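PDB 6W5E: BSU-2 beta-lactamase from Bacillus subtilis, which hydrolyses the beta-lactam ring of antibiotics as a class D enzyme, probably through an acyl-enzyme formed on a serine. Local coordinates for residues 82-87 / 185-190; 146-151 / 176-181; 87-92 / 142-147; 119-124 / 199-204; 180-185 / 192-197. All blocks are in the same frame, centred on the assembly; numbering follows the deposited sequence. Where two conformers were deposited one is given.

Contact 1: residues 82-87 / 185-190; sequences NALIGL and EELPFD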
# COMPACT_ATOMS: atom_id res chain seq x y z
N ASN A 82 8.55 1.59 -3.83
CA ASN A 82 9.23 2.24 -4.95
C ASN A 82 9.44 3.72 -4.68
O ASN A 82 10.50 4.27 -4.97
CB ASN A 82 8.37 2.07 -6.19
CG ASN A 82 9.12 1.51 -7.35
OD1 ASN A 82 10.35 1.58 -7.40
ND2 ASN A 82 8.38 0.96 -8.31
N ALA A 83 8.41 4.39 -4.16
CA ALA A 83 8.52 5.82 -3.88
C ALA A 83 9.55 6.10 -2.79
O ALA A 83 10.36 7.02 -2.92
CB ALA A 83 7.16 6.39 -3.49
N LEU A 84 9.54 5.32 -1.70
CA LEU A 84 10.52 5.51 -0.64
C LEU A 84 11.94 5.35 -1.16
O LEU A 84 12.79 6.22 -0.94
CB LEU A 84 10.26 4.52 0.51
CG LEU A 84 9.01 4.79 1.36
CD1 LEU A 84 8.63 3.54 2.13
CD2 LEU A 84 9.26 5.97 2.31
N ILE A 85 12.21 4.25 -1.86
CA ILE A 85 13.56 4.03 -2.39
C ILE A 85 13.92 5.12 -3.39
O ILE A 85 15.02 5.67 -3.35
CB ILE A 85 13.66 2.64 -3.04
CG1 ILE A 85 13.44 1.53 -2.02
CG2 ILE A 85 15.02 2.48 -3.73
CD1 ILE A 85 13.19 0.18 -2.67
N GLY A 86 12.98 5.43 -4.29
CA GLY A 86 13.28 6.38 -5.35
C GLY A 86 13.62 7.75 -4.83
O GLY A 86 14.55 8.39 -5.32
N LEU A 87 12.88 8.22 -3.82
CA LEU A 87 13.22 9.50 -3.21
C LEU A 87 14.53 9.42 -2.45
O LEU A 87 15.37 10.33 -2.54
CB LEU A 87 12.09 9.93 -2.26
CG LEU A 87 10.80 10.35 -2.94
CD1 LEU A 87 9.62 10.35 -1.96
CD2 LEU A 87 10.97 11.72 -3.61
N GLU A 185 7.81 5.56 11.43
CA GLU A 185 9.00 6.20 10.85
C GLU A 185 10.29 5.56 11.37
O GLU A 185 11.30 6.24 11.56
CB GLU A 185 8.97 7.72 10.99
CG GLU A 185 7.69 8.26 10.35
CD GLU A 185 7.53 9.75 10.45
OE1 GLU A 185 8.45 10.44 10.93
OE2 GLU A 185 6.44 10.23 10.04
N GLU A 186 10.24 4.25 11.57
CA GLU A 186 11.38 3.43 11.98
C GLU A 186 11.92 2.62 10.81
O GLU A 186 12.17 1.42 10.91
CB GLU A 186 11.00 2.53 13.15
CG GLU A 186 10.79 3.31 14.44
CD GLU A 186 10.21 2.48 15.58
OE1 GLU A 186 10.03 1.26 15.40
OE2 GLU A 186 9.93 3.06 16.66
N LEU A 187 12.05 3.27 9.67
CA LEU A 187 12.67 2.70 8.49
C LEU A 187 13.90 3.53 8.17
O LEU A 187 14.00 4.69 8.59
CB LEU A 187 11.70 2.72 7.31
CG LEU A 187 10.53 1.73 7.35
CD1 LEU A 187 9.57 2.05 6.22
CD2 LEU A 187 11.03 0.29 7.24
N PRO A 188 14.86 2.97 7.45
CA PRO A 188 16.11 3.68 7.13
C PRO A 188 15.96 4.64 5.95
O PRO A 188 16.67 4.55 4.94
CB PRO A 188 17.08 2.53 6.83
CG PRO A 188 16.21 1.45 6.31
CD PRO A 188 14.94 1.54 7.09
N PHE A 189 15.01 5.55 6.06
CA PHE A 189 14.83 6.63 5.10
C PHE A 189 14.93 7.96 5.83
O PHE A 189 14.63 8.04 7.02
CB PHE A 189 13.46 6.52 4.40
CG PHE A 189 13.30 5.27 3.61
CD1 PHE A 189 13.99 5.10 2.42
CD2 PHE A 189 12.48 4.24 4.06
CE1 PHE A 189 13.87 3.94 1.68
CE2 PHE A 189 12.36 3.07 3.33
CZ PHE A 189 13.05 2.92 2.13
N ASP A 190 15.34 9.00 5.11
CA ASP A 190 15.31 10.33 5.69
C ASP A 190 13.89 10.67 6.14
O ASP A 190 12.91 10.26 5.51
CB ASP A 190 15.78 11.38 4.69
CG ASP A 190 17.19 11.13 4.20
OD1 ASP A 190 17.92 10.33 4.82
OD2 ASP A 190 17.58 11.75 3.19
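Helix 81-88, which follows the Ser-X-X-Lys motif of class D beta-lactamases and so comes just after the carboxylated Lys79, is met here by the connection between helices 172-184 and 191-200. The main partners are Leu84 and Phe189. Leu84 CB stands over one face of the Phe189 ring, 3.8 Å from its centroid and 18° off the ring normal, a CH-pi contact that lies a little toward the rim nearest CZ. The two side chains cross at about a right angle. Beyond CB the leucine stays along the same face, with CD1 3.9 Å from Phe189 CE2. The helix backbone passes close to the ring too: Phe189 CE1 is 3.6 Å from Leu84 O and 3.9 Å from Ile85 N. Phe189 directs CG anti to its own carbonyl carbon (chi1 -62°), which carries the ring toward the helix. The indole of Trp144, nearly parallel but offset, lies on the side of the phenyl away from Leu84. Leu187 adds a looser contact, its CD1 4.5 Å from Leu84 CD1. A flat phenylalanine suits this narrow slot between two helices, and Pro188 suits the bend before it: it centres an inverse gamma turn whose weak bond joins Phe189 N to Leu187 O at 2.9 Å. Glu185, with positive phi, ends the preceding helix in a Schellman motif. The arrangement is that of an interhelical loop folding its hydrophobic residues back onto the buried helix of a serine beta-lactamase's helical region.

Contact 2: residues 146-151 / 176-181; sequences HTLSYG and ETFLEK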
# COMPACT_ATOMS: atom_id res chain seq x y z
N HIS A 146 16.09 -6.40 0.68
CA HIS A 146 16.56 -7.14 1.85
C HIS A 146 16.59 -6.25 3.08
O HIS A 146 16.22 -6.70 4.17
CB HIS A 146 17.91 -7.81 1.61
CG HIS A 146 18.19 -8.93 2.57
ND1 HIS A 146 17.37 -10.03 2.67
CD2 HIS A 146 19.18 -9.12 3.48
CE1 HIS A 146 17.84 -10.86 3.59
NE2 HIS A 146 18.94 -10.32 4.10
N THR A 147 17.01 -4.99 2.94
CA THR A 147 16.94 -4.05 4.05
C THR A 147 15.52 -3.97 4.61
O THR A 147 15.33 -3.89 5.83
CB THR A 147 17.43 -2.67 3.60
OG1 THR A 147 18.86 -2.70 3.47
CG2 THR A 147 17.04 -1.57 4.58
N LEU A 148 14.52 -4.00 3.74
CA LEU A 148 13.13 -3.81 4.11
C LEU A 148 12.39 -5.11 4.42
O LEU A 148 11.21 -5.05 4.78
CB LEU A 148 12.40 -3.06 3.00
CG LEU A 148 12.94 -1.66 2.72
CD1 LEU A 148 12.25 -1.07 1.50
CD2 LEU A 148 12.77 -0.76 3.95
N SER A 149 13.03 -6.26 4.26
CA SER A 149 12.41 -7.55 4.55
C SER A 149 11.10 -7.72 3.77
O SER A 149 10.07 -8.09 4.33
CB SER A 149 12.18 -7.72 6.05
OG SER A 149 13.40 -7.89 6.74
N TYR A 150 11.15 -7.43 2.48
CA TYR A 150 9.92 -7.30 1.70
C TYR A 150 9.57 -8.63 1.04
O TYR A 150 9.93 -8.90 -0.11
CB TYR A 150 10.03 -6.16 0.70
CG TYR A 150 8.67 -5.73 0.20
CD1 TYR A 150 8.10 -6.32 -0.92
CD2 TYR A 150 7.95 -4.74 0.86
CE1 TYR A 150 6.86 -5.95 -1.38
CE2 TYR A 150 6.69 -4.37 0.41
CZ TYR A 150 6.15 -4.97 -0.71
OH TYR A 150 4.92 -4.60 -1.18
N GLY A 151 8.84 -9.47 1.76
CA GLY A 151 8.33 -10.72 1.19
C GLY A 151 9.43 -11.65 0.74
O GLY A 151 10.48 -11.77 1.38
N GLU A 176 1.78 -5.76 6.73
CA GLU A 176 1.51 -5.05 7.97
C GLU A 176 2.80 -4.68 8.68
O GLU A 176 2.94 -3.56 9.19
CB GLU A 176 0.63 -5.88 8.91
CG GLU A 176 0.14 -5.10 10.15
CD GLU A 176 1.21 -4.88 11.25
OE1 GLU A 176 2.15 -5.69 11.35
OE2 GLU A 176 1.12 -3.88 12.01
N THR A 177 3.74 -5.62 8.76
CA THR A 177 5.00 -5.37 9.45
C THR A 177 5.73 -4.20 8.83
O THR A 177 6.19 -3.30 9.54
CB THR A 177 5.84 -6.64 9.41
OG1 THR A 177 5.16 -7.65 10.15
CG2 THR A 177 7.25 -6.42 9.98
N PHE A 178 5.81 -4.19 7.50
CA PHE A 178 6.47 -3.09 6.80
C PHE A 178 5.74 -1.78 7.05
O PHE A 178 6.37 -0.76 7.38
CB PHE A 178 6.51 -3.40 5.31
CG PHE A 178 6.88 -2.23 4.45
CD1 PHE A 178 8.16 -1.71 4.48
CD2 PHE A 178 5.93 -1.63 3.65
CE1 PHE A 178 8.49 -0.61 3.70
CE2 PHE A 178 6.25 -0.54 2.87
CZ PHE A 178 7.54 -0.03 2.90
N LEU A 179 4.42 -1.77 6.90
CA LEU A 179 3.66 -0.53 7.03
C LEU A 179 3.67 0.00 8.46
O LEU A 179 3.57 1.21 8.67
CB LEU A 179 2.23 -0.71 6.52
CG LEU A 179 2.17 -0.89 5.00
CD1 LEU A 179 0.82 -1.43 4.62
CD2 LEU A 179 2.47 0.41 4.26
N GLU A 180 3.76 -0.88 9.46
CA GLU A 180 3.89 -0.42 10.83
C GLU A 180 5.20 0.33 11.03
O GLU A 180 5.25 1.34 11.74
CB GLU A 180 3.81 -1.62 11.78
CG GLU A 180 4.00 -1.27 13.23
CD GLU A 180 3.82 -2.45 14.16
OE1 GLU A 180 3.12 -3.43 13.78
OE2 GLU A 180 4.38 -2.40 15.27
N LYS A 181 6.29 -0.16 10.43
CA LYS A 181 7.56 0.55 10.49
C LYS A 181 7.48 1.91 9.80
O LYS A 181 8.04 2.89 10.29
CB LYS A 181 8.67 -0.29 9.88
CG LYS A 181 8.90 -1.61 10.60
CD LYS A 181 9.86 -2.49 9.80
CE LYS A 181 10.17 -3.79 10.51
NZ LYS A 181 10.82 -4.74 9.57
O HOH W 1 9.42 -4.83 6.82
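The ring of Phe178 takes the edge of Tyr150 on one face and Leu148 at its rim, where the end of helix 138-147 meets helix 172-184. The aromatic pair is T-shaped: the planes stand at 83° with centroids 5.8 Å apart, and Tyr150 CE2 is 4.3 Å above the Phe178 plane, displaced toward the ring's periphery near CD2. Leu148 CD2 comes in near the Phe178 plane instead, 4.3 Å from Phe178 CE1. Phe178 has CG anti to the backbone N (chi1 167°), which swings the ring off its helix toward these two residues. Val81 and Leu84 of helix 81-88 also touch Phe178, while Tyr150 meets Phe78 edge-to-face, so the aromatic cluster extends to the residue before the modified Lys79. The chain bends sharply to bring Leu148 and Tyr150 to the same partner: Ser149, with positive phi, closes the helix in a Schellman motif, and Tyr150 is the centre of an inverse gamma turn. Phenylalanine, leucine and the tyrosine ring fill this buried seam with carbon, and no direct hydrogen bond crosses it. At its outer side lies a polar bridge. Lys181 extends its nearly straight chain along the seam, and water 1 accepts from Lys181 NZ at 3.1 Å and donates to Leu148 O at 2.7 Å.

Contact 3: residues 87-92 / 142-147; sequences LQVKAV and KTWLHT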
# COMPACT_ATOMS: atom_id res chain seq x y z
N LEU A 87 12.88 8.22 -3.82
CA LEU A 87 13.22 9.50 -3.21
C LEU A 87 14.53 9.42 -2.45
O LEU A 87 15.37 10.33 -2.54
CB LEU A 87 12.09 9.93 -2.26
CG LEU A 87 10.80 10.35 -2.94
CD1 LEU A 87 9.62 10.35 -1.96
CD2 LEU A 87 10.97 11.72 -3.61
N GLN A 88 14.75 8.32 -1.71
CA GLN A 88 15.95 8.20 -0.89
C GLN A 88 17.21 8.22 -1.74
O GLN A 88 18.20 8.87 -1.37
CB GLN A 88 15.89 6.93 -0.05
CG GLN A 88 17.03 6.78 0.95
CD GLN A 88 17.00 7.84 2.04
OE1 GLN A 88 15.93 8.31 2.43
NE2 GLN A 88 18.17 8.20 2.56
N VAL A 89 17.20 7.53 -2.89
CA VAL A 89 18.36 7.47 -3.77
C VAL A 89 18.39 8.59 -4.78
O VAL A 89 19.27 8.62 -5.65
CB VAL A 89 18.53 6.10 -4.48
CG1 VAL A 89 18.47 4.95 -3.48
CG2 VAL A 89 17.49 5.93 -5.61
N LYS A 90 17.43 9.52 -4.71
CA LYS A 90 17.37 10.69 -5.59
C LYS A 90 17.12 10.33 -7.06
O LYS A 90 17.50 11.07 -7.96
CB LYS A 90 18.58 11.62 -5.42
CG LYS A 90 18.82 12.01 -3.97
CD LYS A 90 19.90 13.07 -3.83
N ALA A 91 16.47 9.19 -7.31
CA ALA A 91 16.00 8.90 -8.66
C ALA A 91 14.80 9.76 -9.04
O ALA A 91 14.52 9.92 -10.23
CB ALA A 91 15.66 7.41 -8.81
N VAL A 92 14.08 10.28 -8.05
CA VAL A 92 13.04 11.29 -8.23
C VAL A 92 13.27 12.36 -7.18
O VAL A 92 13.79 12.09 -6.09
CB VAL A 92 11.61 10.71 -8.13
CG1 VAL A 92 11.23 9.99 -9.42
CG2 VAL A 92 11.47 9.78 -6.93
N LYS A 142 17.47 -4.81 -5.21
CA LYS A 142 17.67 -6.04 -4.45
C LYS A 142 18.19 -5.75 -3.05
O LYS A 142 17.69 -6.31 -2.06
CB LYS A 142 18.62 -6.97 -5.22
CG LYS A 142 18.78 -8.34 -4.59
CD LYS A 142 17.47 -9.12 -4.61
CE LYS A 142 17.69 -10.60 -4.34
NZ LYS A 142 16.41 -11.32 -4.14
N THR A 143 19.20 -4.88 -2.94
CA THR A 143 19.73 -4.52 -1.62
C THR A 143 18.64 -3.91 -0.75
O THR A 143 18.48 -4.28 0.42
CB THR A 143 20.90 -3.55 -1.78
OG1 THR A 143 21.97 -4.21 -2.48
CG2 THR A 143 21.40 -3.08 -0.42
N TRP A 144 17.85 -2.99 -1.32
CA TRP A 144 16.81 -2.34 -0.53
C TRP A 144 15.73 -3.32 -0.09
O TRP A 144 15.23 -3.23 1.04
CB TRP A 144 16.20 -1.18 -1.32
CG TRP A 144 16.98 0.09 -1.16
CD1 TRP A 144 17.83 0.67 -2.06
CD2 TRP A 144 16.99 0.93 0.00
NE1 TRP A 144 18.37 1.82 -1.53
CE2 TRP A 144 17.86 2.00 -0.27
CE3 TRP A 144 16.33 0.88 1.23
CZ2 TRP A 144 18.10 3.02 0.66
CZ3 TRP A 144 16.57 1.89 2.15
CH2 TRP A 144 17.44 2.94 1.86
N LEU A 145 15.34 -4.27 -0.95
CA LEU A 145 14.30 -5.21 -0.53
C LEU A 145 14.78 -6.11 0.60
O LEU A 145 13.97 -6.57 1.41
CB LEU A 145 13.78 -6.02 -1.72
CG LEU A 145 13.01 -5.23 -2.78
CD1 LEU A 145 12.18 -6.16 -3.65
CD2 LEU A 145 12.12 -4.15 -2.17
N HIS A 146 16.09 -6.40 0.68
CA HIS A 146 16.56 -7.14 1.85
C HIS A 146 16.59 -6.25 3.08
O HIS A 146 16.22 -6.70 4.17
CB HIS A 146 17.91 -7.81 1.61
CG HIS A 146 18.19 -8.93 2.57
ND1 HIS A 146 17.37 -10.03 2.67
CD2 HIS A 146 19.18 -9.12 3.48
CE1 HIS A 146 17.84 -10.86 3.59
NE2 HIS A 146 18.94 -10.32 4.10
N THR A 147 17.01 -4.99 2.94
CA THR A 147 16.94 -4.05 4.05
C THR A 147 15.52 -3.97 4.61
O THR A 147 15.33 -3.89 5.83
CB THR A 147 17.43 -2.67 3.60
OG1 THR A 147 18.86 -2.70 3.47
CG2 THR A 147 17.04 -1.57 4.58
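Trp144 brings its indole to the C-terminal end of helix 81-88, the benzo side meeting Gln88 CG and the NE1 side meeting Val89 CG1, both obliquely. Gln88 CG sits 3.9 Å from Trp144 CZ2 and 4.0 Å from Trp144 CH2, and the two side chains cross at about a right angle. Val89 CG1 approaches Trp144 NE1 to 3.7 Å, with the valine and tryptophan side chains passing in opposite directions. A first torsion that sets Gln88 CG opposite the backbone N (chi1 -174°) presents this methylene to the indole. The bend at chi2 (66°) then turns the amide, tilted 54° from the ring plane, away, and its OE1 accepts a hydrogen bond from Asp190 N. Here helix 81-88 is finishing, and Lys90, with positive phi, closes it in a Schellman motif. Glutamine suits the place because it offers carbon to the tryptophan and a polar head to a backbone N-H; valine supplies a compact branched wall. No hydrogen bond crosses between the two segments, which implies that dispersion and exclusion of water hold helix 138-147 to this partly exposed helix end, whereas the polar tie of Gln88 reaches a third element.

Contact 4: residues 119-124 / 199-204; sequences SAMRES and RMMIQE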
# COMPACT_ATOMS: atom_id res chain seq x y z
N SER A 119 0.95 11.94 -8.30
CA SER A 119 -0.27 11.66 -9.05
C SER A 119 -0.29 10.21 -9.50
O SER A 119 -1.35 9.59 -9.55
CB SER A 119 -0.44 12.61 -10.23
OG SER A 119 0.50 12.33 -11.26
N ALA A 120 0.88 9.66 -9.83
CA ALA A 120 0.94 8.27 -10.26
C ALA A 120 0.65 7.33 -9.10
O ALA A 120 0.16 6.23 -9.33
CB ALA A 120 2.28 7.96 -10.91
N MET A 121 0.92 7.75 -7.87
CA MET A 121 0.45 6.96 -6.74
C MET A 121 -1.07 7.06 -6.61
O MET A 121 -1.75 6.04 -6.48
CB MET A 121 1.13 7.39 -5.44
CG MET A 121 0.68 6.51 -4.28
SD MET A 121 1.60 6.76 -2.76
CE MET A 121 3.16 5.98 -3.17
N ARG A 122 -1.61 8.29 -6.66
CA ARG A 122 -3.05 8.50 -6.49
C ARG A 122 -3.85 7.79 -7.57
O ARG A 122 -4.91 7.21 -7.28
CB ARG A 122 -3.34 10.01 -6.49
CG ARG A 122 -4.80 10.37 -6.32
CD ARG A 122 -4.98 11.87 -6.16
NE ARG A 122 -4.38 12.34 -4.92
CZ ARG A 122 -4.06 13.61 -4.67
NH1 ARG A 122 -4.29 14.54 -5.59
NH2 ARG A 122 -3.52 13.94 -3.51
N GLU A 123 -3.39 7.83 -8.82
CA GLU A 123 -4.11 7.24 -9.94
C GLU A 123 -3.59 5.86 -10.30
O GLU A 123 -4.09 5.25 -11.25
CB GLU A 123 -4.03 8.15 -11.18
CG GLU A 123 -4.32 9.64 -10.95
CD GLU A 123 -5.70 9.92 -10.35
OE1 GLU A 123 -6.61 9.07 -10.50
OE2 GLU A 123 -5.86 11.00 -9.75
N SER A 124 -2.59 5.37 -9.58
CA SER A 124 -1.97 4.07 -9.85
C SER A 124 -1.47 3.97 -11.30
O SER A 124 -1.68 2.97 -11.98
CB SER A 124 -2.88 2.90 -9.48
OG SER A 124 -2.11 1.87 -8.92
N ARG A 199 2.30 11.72 2.75
CA ARG A 199 1.41 12.70 2.14
C ARG A 199 0.85 12.18 0.82
O ARG A 199 -0.34 12.36 0.53
CB ARG A 199 2.13 14.03 1.93
CG ARG A 199 2.33 14.80 3.23
CD ARG A 199 2.47 16.30 3.00
NE ARG A 199 3.50 16.60 2.01
CZ ARG A 199 4.77 16.84 2.30
NH1 ARG A 199 5.19 16.81 3.56
NH2 ARG A 199 5.63 17.10 1.33
N MET A 200 1.68 11.50 0.02
CA MET A 200 1.20 10.96 -1.25
C MET A 200 0.15 9.88 -1.06
O MET A 200 -0.63 9.63 -1.98
CB MET A 200 2.35 10.40 -2.08
CG MET A 200 3.36 11.46 -2.53
SD MET A 200 4.57 10.85 -3.71
CE MET A 200 5.54 9.73 -2.74
N MET A 201 0.12 9.22 0.10
CA MET A 201 -0.85 8.18 0.41
C MET A 201 -2.16 8.72 0.97
O MET A 201 -3.09 7.93 1.17
CB MET A 201 -0.25 7.19 1.41
CG MET A 201 0.91 6.38 0.87
SD MET A 201 1.73 5.42 2.18
CE MET A 201 0.47 4.21 2.55
N ILE A 202 -2.27 10.02 1.24
CA ILE A 202 -3.49 10.53 1.86
C ILE A 202 -4.68 10.29 0.94
O ILE A 202 -4.66 10.68 -0.24
CB ILE A 202 -3.36 12.01 2.22
CG1 ILE A 202 -2.38 12.19 3.38
CG2 ILE A 202 -4.72 12.59 2.60
CD1 ILE A 202 -2.01 13.64 3.69
N GLN A 203 -5.71 9.65 1.47
CA GLN A 203 -6.97 9.43 0.77
C GLN A 203 -8.07 10.38 1.22
O GLN A 203 -8.87 10.82 0.39
CB GLN A 203 -7.44 7.99 0.98
CG GLN A 203 -6.42 6.94 0.60
CD GLN A 203 -6.42 6.65 -0.89
OE1 GLN A 203 -7.37 6.06 -1.41
NE2 GLN A 203 -5.36 7.05 -1.58
N GLU A 204 -8.11 10.70 2.51
CA GLU A 204 -9.12 11.58 3.09
C GLU A 204 -8.50 12.31 4.27
O GLU A 204 -7.88 11.68 5.13
CB GLU A 204 -10.28 10.76 3.67
CG GLU A 204 -11.10 9.94 2.71
CD GLU A 204 -12.47 9.61 3.29
OE1 GLU A 204 -13.41 10.41 3.10
OE2 GLU A 204 -12.59 8.56 3.96
O HOH W 2 -2.57 12.35 -1.43
O HOH W 3 -4.98 10.35 -2.96
O HOH W 4 -6.09 7.04 -4.68
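Met121 pushes its sulfur into the turn between helix 191-200 and edge strand 202-205 of the main antiparallel sheet. In the conformer described, Met121 SD lies 3.8 Å from Met200 CB and 3.7 Å from Met201 CG, beside Met200 O. With CG anti to the backbone N (chi1 -176°) the chain first runs straight out of helix 117-122, then bends at chi3 (-74°). Flexible, unbranched methionines suit such an irregular buried junction. Met121 and Met200 also reach Ala83 of helix 81-88, whose small side chain leaves them room. The next shell is hydrated. Arg122 brings its guanidinium toward the turn: water 2, in the guanidinium plane and 2.8 Å from Arg122 NH2, also lies within bonding distance of Arg199 O and Ile202 O, which may share its protons, while water 3 accepts from Arg122 NE at 2.9 Å and donates to Ile202 O at 2.8 Å. Farther out, Gln203 and Glu204 both face Leu211 in a classic beta bulge. On the helix side Ser124, which opens the Ser-Ala-Ile counterpart of the class D Ser-X-Val motif, ends the helix with a Schellman motif and, in the conformer described, hydrogen-bonds Lys214 of the Lys-Thr-Gly strand, so this packing probably borders the active site. Water 4, in the Gln203 conformer described, donates to Arg122 O at 2.9 Å and accepts from Gln203 NE2 at 3.2 Å.

Contact 5: residues 180-185 / 192-197; sequences EKLAKE and PVMKIV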
# COMPACT_ATOMS: atom_id res chain seq x y z
N GLU A 180 3.76 -0.88 9.46
CA GLU A 180 3.89 -0.42 10.83
C GLU A 180 5.20 0.33 11.03
O GLU A 180 5.25 1.34 11.74
CB GLU A 180 3.81 -1.62 11.78
CG GLU A 180 4.00 -1.27 13.23
CD GLU A 180 3.82 -2.45 14.16
OE1 GLU A 180 3.12 -3.43 13.78
OE2 GLU A 180 4.38 -2.40 15.27
N LYS A 181 6.29 -0.16 10.43
CA LYS A 181 7.56 0.55 10.49
C LYS A 181 7.48 1.91 9.80
O LYS A 181 8.04 2.89 10.29
CB LYS A 181 8.67 -0.29 9.88
CG LYS A 181 8.90 -1.61 10.60
CD LYS A 181 9.86 -2.49 9.80
CE LYS A 181 10.17 -3.79 10.51
NZ LYS A 181 10.82 -4.74 9.57
N LEU A 182 6.77 1.98 8.67
CA LEU A 182 6.59 3.27 8.01
C LEU A 182 5.76 4.23 8.87
O LEU A 182 6.11 5.41 9.01
CB LEU A 182 5.95 3.07 6.63
CG LEU A 182 5.59 4.36 5.87
CD1 LEU A 182 6.84 5.21 5.61
CD2 LEU A 182 4.84 4.04 4.57
N ALA A 183 4.67 3.74 9.46
CA ALA A 183 3.86 4.59 10.33
C ALA A 183 4.69 5.14 11.48
O ALA A 183 4.59 6.33 11.82
CB ALA A 183 2.68 3.79 10.87
N LYS A 184 5.51 4.30 12.10
CA LYS A 184 6.36 4.72 13.20
C LYS A 184 7.58 5.50 12.74
O LYS A 184 8.33 6.01 13.58
CB LYS A 184 6.85 3.48 13.95
CG LYS A 184 5.79 2.70 14.73
CD LYS A 184 6.43 1.42 15.28
CE LYS A 184 5.52 0.60 16.17
NZ LYS A 184 6.20 -0.66 16.59
N GLU A 185 7.81 5.56 11.43
CA GLU A 185 9.00 6.20 10.85
C GLU A 185 10.29 5.56 11.37
O GLU A 185 11.30 6.24 11.56
CB GLU A 185 8.97 7.72 10.99
CG GLU A 185 7.69 8.26 10.35
CD GLU A 185 7.53 9.75 10.45
OE1 GLU A 185 8.45 10.44 10.93
OE2 GLU A 185 6.44 10.23 10.04
N PRO A 192 12.16 13.50 5.91
CA PRO A 192 11.31 14.12 4.88
C PRO A 192 10.85 13.15 3.81
O PRO A 192 9.75 13.33 3.26
CB PRO A 192 12.21 15.23 4.30
CG PRO A 192 13.22 15.50 5.34
CD PRO A 192 13.44 14.22 6.09
N VAL A 193 11.65 12.13 3.50
CA VAL A 193 11.23 11.12 2.52
C VAL A 193 9.98 10.40 3.00
O VAL A 193 9.01 10.23 2.25
CB VAL A 193 12.38 10.14 2.24
CG1 VAL A 193 11.87 8.91 1.47
CG2 VAL A 193 13.49 10.86 1.48
N MET A 194 9.97 9.97 4.27
CA MET A 194 8.80 9.29 4.80
C MET A 194 7.60 10.23 4.89
O MET A 194 6.47 9.82 4.61
CB MET A 194 9.13 8.65 6.14
CG MET A 194 10.08 7.48 5.96
SD MET A 194 10.46 6.57 7.46
CE MET A 194 11.58 7.70 8.27
N LYS A 195 7.82 11.49 5.27
CA LYS A 195 6.73 12.46 5.29
C LYS A 195 6.13 12.65 3.91
O LYS A 195 4.90 12.72 3.76
CB LYS A 195 7.23 13.81 5.84
CG LYS A 195 7.69 13.79 7.28
CD LYS A 195 6.58 13.34 8.22
CE LYS A 195 6.97 13.56 9.68
NZ LYS A 195 6.06 12.84 10.62
N ILE A 196 6.96 12.77 2.87
CA ILE A 196 6.45 12.92 1.51
C ILE A 196 5.63 11.71 1.09
O ILE A 196 4.54 11.84 0.53
CB ILE A 196 7.61 13.19 0.53
CG1 ILE A 196 8.22 14.56 0.79
CG2 ILE A 196 7.16 13.08 -0.92
CD1 ILE A 196 9.62 14.74 0.22
N VAL A 197 6.13 10.50 1.35
CA VAL A 197 5.39 9.31 0.93
C VAL A 197 4.06 9.20 1.66
O VAL A 197 3.03 8.89 1.06
CB VAL A 197 6.25 8.04 1.05
CG1 VAL A 197 5.41 6.78 0.81
CG2 VAL A 197 7.40 8.10 0.07
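Glu185 and Lys195 form the salt bridge that spans the turn between helices 172-184 and 191-200: Lys195 NZ donates over 2.7 Å to Glu185 OE2, which accepts through its syn lone pair, on the side of OE1. The lysine points away at its base, and a bend at chi2 (-59°) turns the chain back so that it crosses the extended glutamate at about a right angle. Lys198 also pairs with OE2 and Lys191 with OE1, so three ammonium groups surround one carboxylate, which probably keeps it ionised. Within the first helix, Lys184 NZ binds Glu180 OE2 at 2.8 Å. Below the charges Met194 packs against Glu185, its SD 3.7 Å from Glu185 CA and its CE 3.8 Å from Glu185 CB. Leu182 CD1 reaches Met194 CG at 4.0 Å, the two side chains sliding past each other in opposite directions. The division suits the residues: long charged chains at the open side, thioether and leucine inside. Glu185 has positive phi and ends helix 172-184 in a Schellman motif. Inward, Leu182 touches Phe230 of strand 225-233 and Val197 touches Leu84 and Leu87, so the corner lies between the main sheet and helix 81-88.

In the fold
Helix 81-88 ties the set together: contacts 1 and 3 lie on it, about 7 Å apart (all distances here run between centres), sharing Leu87. Contact 5, also about 7 Å from contact 1, shares Glu185 with it. Contact 2, about 11 Å from contact 1, shares helix 138-147 with contact 3 and helix 172-184 with contact 5. Contact 4 takes the far end of helix 191-200 to the sheet, about 20 Å from contact 2 across the chain's centre. Along the chain, contacts 2 and 3 close within the span of contact 1, contact 5 falls within that of contact 4, and contacts 1 and 4 interleave. Distant segments thus close the helical region around helix 81-88 and join it to the sheet.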